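Local coordinates for Ro sixty-related protein, RSR (Deinococcus radiodurans, PDB 2NVO) that binds several small RNAs that accumulate during recovery from ultraviolet irradiation and contributes to the ultraviolet resistance of the bacterium, at residues A[363-375]-A[455-467]. Numbering follows the deposited sequence.
With CA (calcium ion), chain B.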
loop_
_atom_site.group_PDB
_atom_site.type_symbol
_atom_site.label_atom_id
_atom_site.label_comp_id
_atom_site.label_asym_id
_atom_site.label_seq_id
_atom_site.Cartn_x
_atom_site.Cartn_y
_atom_site.Cartn_z
ATOM N N THR A 363 6.032 3.928 -20.852
ATOM C CA THR A 363 6.519 2.867 -21.720
ATOM C C THR A 363 5.352 2.424 -22.585
ATOM O O THR A 363 4.189 2.739 -22.291
ATOM C CB THR A 363 7.054 1.655 -20.932
ATOM O OG1 THR A 363 5.970 1.011 -20.253
ATOM C CG2 THR A 363 8.113 2.079 -19.901
ATOM N N ARG A 364 5.661 1.722 -23.664
ATOM C CA ARG A 364 4.640 1.268 -24.581
ATOM C C ARG A 364 4.153 -0.089 -24.102
ATOM O O ARG A 364 4.926 -1.026 -23.991
ATOM C CB ARG A 364 5.184 1.199 -26.005
ATOM C CG ARG A 364 5.741 2.556 -26.468
ATOM C CD ARG A 364 6.466 2.426 -27.779
ATOM N NE ARG A 364 5.658 1.677 -28.727
ATOM C CZ ARG A 364 4.660 2.185 -29.446
ATOM N NH1 ARG A 364 4.332 3.476 -29.351
ATOM N NH2 ARG A 364 3.993 1.390 -30.276
ATOM N N HIS A 365 2.868 -0.169 -23.803
ATOM C CA HIS A 365 2.296 -1.345 -23.136
ATOM C C HIS A 365 1.461 -2.149 -24.100
ATOM O O HIS A 365 0.795 -1.582 -24.962
ATOM C CB HIS A 365 1.389 -0.897 -21.967
ATOM C CG HIS A 365 2.136 -0.478 -20.742
ATOM N ND1 HIS A 365 1.920 -1.050 -19.506
ATOM C CD2 HIS A 365 3.107 0.452 -20.560
ATOM C CE1 HIS A 365 2.725 -0.497 -18.616
ATOM N NE2 HIS A 365 3.453 0.420 -19.232
ATOM N N LEU A 366 1.483 -3.474 -23.945
ATOM C CA LEU A 366 0.507 -4.339 -24.580
ATOM C C LEU A 366 -0.150 -5.104 -23.426
ATOM O O LEU A 366 0.530 -5.822 -22.699
ATOM C CB LEU A 366 1.177 -5.325 -25.532
ATOM C CG LEU A 366 0.273 -6.238 -26.352
ATOM C CD1 LEU A 366 -0.641 -5.448 -27.223
ATOM C CD2 LEU A 366 1.082 -7.235 -27.223
ATOM N N LEU A 367 -1.452 -4.920 -23.266
ATOM C CA LEU A 367 -2.192 -5.529 -22.147
ATOM C C LEU A 367 -2.977 -6.685 -22.735
ATOM O O LEU A 367 -3.721 -6.503 -23.686
ATOM C CB LEU A 367 -3.140 -4.512 -21.492
ATOM C CG LEU A 367 -2.724 -3.743 -20.232
ATOM C CD1 LEU A 367 -1.405 -3.017 -20.431
ATOM C CD2 LEU A 367 -3.826 -2.777 -19.782
ATOM N N ALA A 368 -2.752 -7.882 -22.215
ATOM C CA ALA A 368 -3.441 -9.068 -22.701
ATOM C C ALA A 368 -4.373 -9.538 -21.569
ATOM O O ALA A 368 -3.911 -9.941 -20.511
ATOM C CB ALA A 368 -2.432 -10.120 -23.046
ATOM N N LEU A 369 -5.670 -9.425 -21.812
ATOM C CA LEU A 369 -6.701 -9.719 -20.837
ATOM C C LEU A 369 -7.289 -11.105 -21.058
ATOM O O LEU A 369 -7.679 -11.459 -22.163
ATOM C CB LEU A 369 -7.836 -8.699 -20.960
ATOM C CG LEU A 369 -7.732 -7.367 -20.237
ATOM C CD1 LEU A 369 -6.297 -6.852 -20.208
ATOM C CD2 LEU A 369 -8.708 -6.340 -20.787
ATOM N N ASP A 370 -7.330 -11.872 -19.980
ATOM C CA ASP A 370 -8.173 -13.052 -19.883
ATOM C C ASP A 370 -9.617 -12.556 -20.040
ATOM O O ASP A 370 -10.058 -11.647 -19.325
ATOM C CB ASP A 370 -7.931 -13.707 -18.503
ATOM C CG ASP A 370 -8.567 -15.100 -18.376
ATOM O OD1 ASP A 370 -9.687 -15.286 -18.873
ATOM O OD2 ASP A 370 -7.938 -15.990 -17.767
ATOM N N VAL A 371 -10.352 -13.117 -20.991
ATOM C CA VAL A 371 -11.722 -12.676 -21.265
ATOM C C VAL A 371 -12.756 -13.779 -21.015
ATOM O O VAL A 371 -13.897 -13.664 -21.441
ATOM C CB VAL A 371 -11.881 -12.164 -22.741
ATOM C CG1 VAL A 371 -11.034 -10.912 -22.971
ATOM C CG2 VAL A 371 -11.519 -13.257 -23.740
ATOM N N SER A 372 -12.349 -14.842 -20.339
ATOM C CA SER A 372 -13.251 -15.965 -20.093
ATOM C C SER A 372 -14.218 -15.654 -18.954
ATOM O O SER A 372 -14.012 -14.693 -18.199
ATOM C CB SER A 372 -12.444 -17.212 -19.765
ATOM O OG SER A 372 -11.677 -17.015 -18.593
ATOM N N GLY A 373 -15.260 -16.482 -18.828
ATOM C CA GLY A 373 -16.345 -16.222 -17.896
ATOM C C GLY A 373 -15.986 -16.130 -16.422
ATOM O O GLY A 373 -16.624 -15.376 -15.667
ATOM N N SER A 374 -14.983 -16.886 -15.993
ATOM C CA SER A 374 -14.622 -16.862 -14.582
ATOM C C SER A 374 -14.093 -15.480 -14.160
ATOM O O SER A 374 -14.095 -15.154 -12.981
ATOM C CB SER A 374 -13.610 -17.953 -14.245
ATOM O OG SER A 374 -12.364 -17.696 -14.881
ATOM N N MET A 375 -13.682 -14.664 -15.135
ATOM C CA MET A 375 -13.217 -13.300 -14.826
ATOM C C MET A 375 -14.342 -12.478 -14.185
ATOM O O MET A 375 -14.087 -11.465 -13.559
ATOM C CB MET A 375 -12.669 -12.598 -16.090
ATOM C CG MET A 375 -11.349 -13.203 -16.602
ATOM S SD MET A 375 -9.950 -13.048 -15.486
ATOM C CE MET A 375 -9.492 -11.299 -15.716
ATOM N N LEU A 455 5.488 -5.589 -33.692
ATOM C CA LEU A 455 5.017 -4.487 -32.861
ATOM C C LEU A 455 6.061 -4.155 -31.799
ATOM O O LEU A 455 6.551 -5.040 -31.097
ATOM C CB LEU A 455 3.698 -4.863 -32.174
ATOM C CG LEU A 455 3.017 -3.773 -31.353
ATOM C CD1 LEU A 455 2.521 -2.644 -32.265
ATOM C CD2 LEU A 455 1.867 -4.357 -30.499
ATOM N N ASP A 456 6.410 -2.882 -31.687
ATOM C CA ASP A 456 7.334 -2.446 -30.650
ATOM C C ASP A 456 6.591 -2.335 -29.314
ATOM O O ASP A 456 5.684 -1.525 -29.169
ATOM C CB ASP A 456 7.972 -1.103 -31.015
ATOM C CG ASP A 456 9.118 -1.247 -32.020
ATOM O OD1 ASP A 456 8.985 -0.723 -33.152
ATOM O OD2 ASP A 456 10.150 -1.880 -31.683
ATOM N N VAL A 457 7.002 -3.145 -28.349
ATOM C CA VAL A 457 6.393 -3.174 -27.014
ATOM C C VAL A 457 7.485 -3.149 -25.959
ATOM O O VAL A 457 8.435 -3.916 -26.039
ATOM C CB VAL A 457 5.549 -4.461 -26.832
ATOM C CG1 VAL A 457 5.021 -4.591 -25.374
ATOM C CG2 VAL A 457 4.397 -4.480 -27.844
ATOM N N ASP A 458 7.368 -2.255 -24.980
ATOM C CA ASP A 458 8.291 -2.234 -23.859
ATOM C C ASP A 458 7.809 -3.138 -22.711
ATOM O O ASP A 458 8.602 -3.855 -22.094
ATOM C CB ASP A 458 8.421 -0.813 -23.308
ATOM C CG ASP A 458 8.975 0.157 -24.323
ATOM O OD1 ASP A 458 9.984 -0.200 -24.953
ATOM O OD2 ASP A 458 8.391 1.249 -24.480
ATOM N N THR A 459 6.510 -3.077 -22.423
ATOM C CA THR A 459 5.958 -3.743 -21.233
ATOM C C THR A 459 4.745 -4.585 -21.596
ATOM O O THR A 459 3.764 -4.055 -22.100
ATOM C CB THR A 459 5.497 -2.689 -20.220
ATOM O OG1 THR A 459 6.518 -1.683 -20.075
ATOM C CG2 THR A 459 5.197 -3.345 -18.868
ATOM N N PHE A 460 4.825 -5.891 -21.389
ATOM C CA PHE A 460 3.671 -6.766 -21.611
ATOM C C PHE A 460 3.000 -6.966 -20.251
ATOM O O PHE A 460 3.700 -7.185 -19.270
ATOM C CB PHE A 460 4.140 -8.131 -22.140
ATOM C CG PHE A 460 4.646 -8.093 -23.572
ATOM C CD1 PHE A 460 3.792 -8.322 -24.632
ATOM C CD2 PHE A 460 5.979 -7.825 -23.836
ATOM C CE1 PHE A 460 4.267 -8.292 -25.940
ATOM C CE2 PHE A 460 6.468 -7.810 -25.146
ATOM C CZ PHE A 460 5.617 -8.028 -26.187
ATOM N N VAL A 461 1.676 -6.855 -20.177
ATOM C CA VAL A 461 0.978 -7.119 -18.914
ATOM C C VAL A 461 -0.179 -8.074 -19.172
ATOM O O VAL A 461 -1.029 -7.811 -20.017
ATOM C CB VAL A 461 0.404 -5.839 -18.248
ATOM C CG1 VAL A 461 -0.192 -6.206 -16.877
ATOM C CG2 VAL A 461 1.491 -4.793 -18.068
ATOM N N VAL A 462 -0.195 -9.186 -18.453
ATOM C CA VAL A 462 -1.275 -10.143 -18.590
ATOM C C VAL A 462 -2.172 -10.041 -17.368
ATOM O O VAL A 462 -1.682 -10.061 -16.247
ATOM C CB VAL A 462 -0.729 -11.584 -18.697
ATOM C CG1 VAL A 462 -1.906 -12.627 -18.588
ATOM C CG2 VAL A 462 0.047 -11.743 -20.008
ATOM N N TYR A 463 -3.476 -9.948 -17.588
ATOM C CA TYR A 463 -4.415 -9.934 -16.481
ATOM C C TYR A 463 -5.260 -11.210 -16.509
ATOM O O TYR A 463 -5.902 -11.511 -17.515
ATOM C CB TYR A 463 -5.311 -8.693 -16.561
ATOM C CG TYR A 463 -4.630 -7.440 -16.073
ATOM C CD1 TYR A 463 -4.496 -7.197 -14.707
ATOM C CD2 TYR A 463 -4.130 -6.490 -16.967
ATOM C CE1 TYR A 463 -3.873 -6.039 -14.236
ATOM C CE2 TYR A 463 -3.499 -5.324 -16.509
ATOM C CZ TYR A 463 -3.388 -5.104 -15.142
ATOM O OH TYR A 463 -2.772 -3.963 -14.663
ATOM N N THR A 464 -5.266 -11.936 -15.390
ATOM C CA THR A 464 -6.074 -13.143 -15.261
ATOM C C THR A 464 -6.672 -13.197 -13.840
ATOM O O THR A 464 -6.441 -12.299 -13.040
ATOM C CB THR A 464 -5.259 -14.420 -15.616
ATOM O OG1 THR A 464 -6.139 -15.556 -15.693
ATOM C CG2 THR A 464 -4.189 -14.690 -14.600
ATOM N N ASP A 465 -7.498 -14.202 -13.556
ATOM C CA ASP A 465 -8.016 -14.316 -12.191
ATOM C C ASP A 465 -7.047 -15.196 -11.421
ATOM O O ASP A 465 -6.179 -14.718 -10.688
ATOM C CB ASP A 465 -9.473 -14.812 -12.132
ATOM C CG ASP A 465 -9.796 -15.903 -13.162
ATOM O OD1 ASP A 465 -8.890 -16.480 -13.785
ATOM O OD2 ASP A 465 -10.990 -16.175 -13.343
ATOM N N ASN A 466 -7.148 -16.498 -11.660
ATOM C CA ASN A 466 -6.185 -17.413 -11.131
ATOM C C ASN A 466 -5.919 -18.568 -12.103
ATOM O O ASN A 466 -5.689 -19.672 -11.675
ATOM C CB ASN A 466 -6.639 -17.892 -9.743
ATOM C CG ASN A 466 -7.933 -18.703 -9.782
ATOM O OD1 ASN A 466 -8.619 -18.771 -10.805
ATOM N ND2 ASN A 466 -8.265 -19.334 -8.656
ATOM N N GLU A 467 -5.944 -18.306 -13.415
ATOM C CA GLU A 467 -5.872 -19.397 -14.384
ATOM C C GLU A 467 -4.891 -19.204 -15.532
ATOM O O GLU A 467 -5.292 -19.234 -16.697
ATOM C CB GLU A 467 -7.260 -19.725 -14.949
ATOM C CG GLU A 467 -8.249 -20.115 -13.893
ATOM C CD GLU A 467 -9.463 -20.830 -14.457
ATOM O OE1 GLU A 467 -9.795 -21.882 -13.921
ATOM O OE2 GLU A 467 -10.089 -20.369 -15.421
HETATM CA CA CA B . -11.210 -18.822 -16.828
HETATM O O HOH W 1 -9.430 -17.306 -16.102
HETATM O O HOH W 2 -9.970 -19.703 -18.776
#
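Strands 364-369 and 459-464 are parallel neighbours in the sheet of the VWFA-like domain, and the loops after their C-terminal ends help build its MIDAS-like metal site. Backbone hydrogen bonds join them, from Thr459 N with Arg364 O to Asp370 N with Tyr463 O. On one face of the sheet, Leu366 CD2 meets Phe460 CE1 at 3.6 Å. Val457 CG1 lies over the centre of the same ring. On the other face, Leu367 CG packs at the edge of the Tyr463 ring. Calcium is bound by Ser372 OG (2.6 Å), Ser374 OG (2.5 Å), Glu467 OE2 (2.4 Å) and two waters. Asp370 stands in the second shell. Its CG is anti to the backbone N (chi1 -169°), which brings OD2 to Thr464 OG1 at 2.8 Å; Thr441 OG1 also hydrogen-bonds to this oxygen. Asp370 OD1 accepts from both Ser372 N, in an Asx turn, and Ser372 OG. Asp465 OD2 accepts from Ser374 OG at 2.6 Å through its syn lone pair. One calcium-bound water donates to both Asp370 OD2 and Asp465 OD1. The two aspartates thus orient the serine ligands and this water without touching the metal. The shared water and nearby calcium probably offset their repulsion.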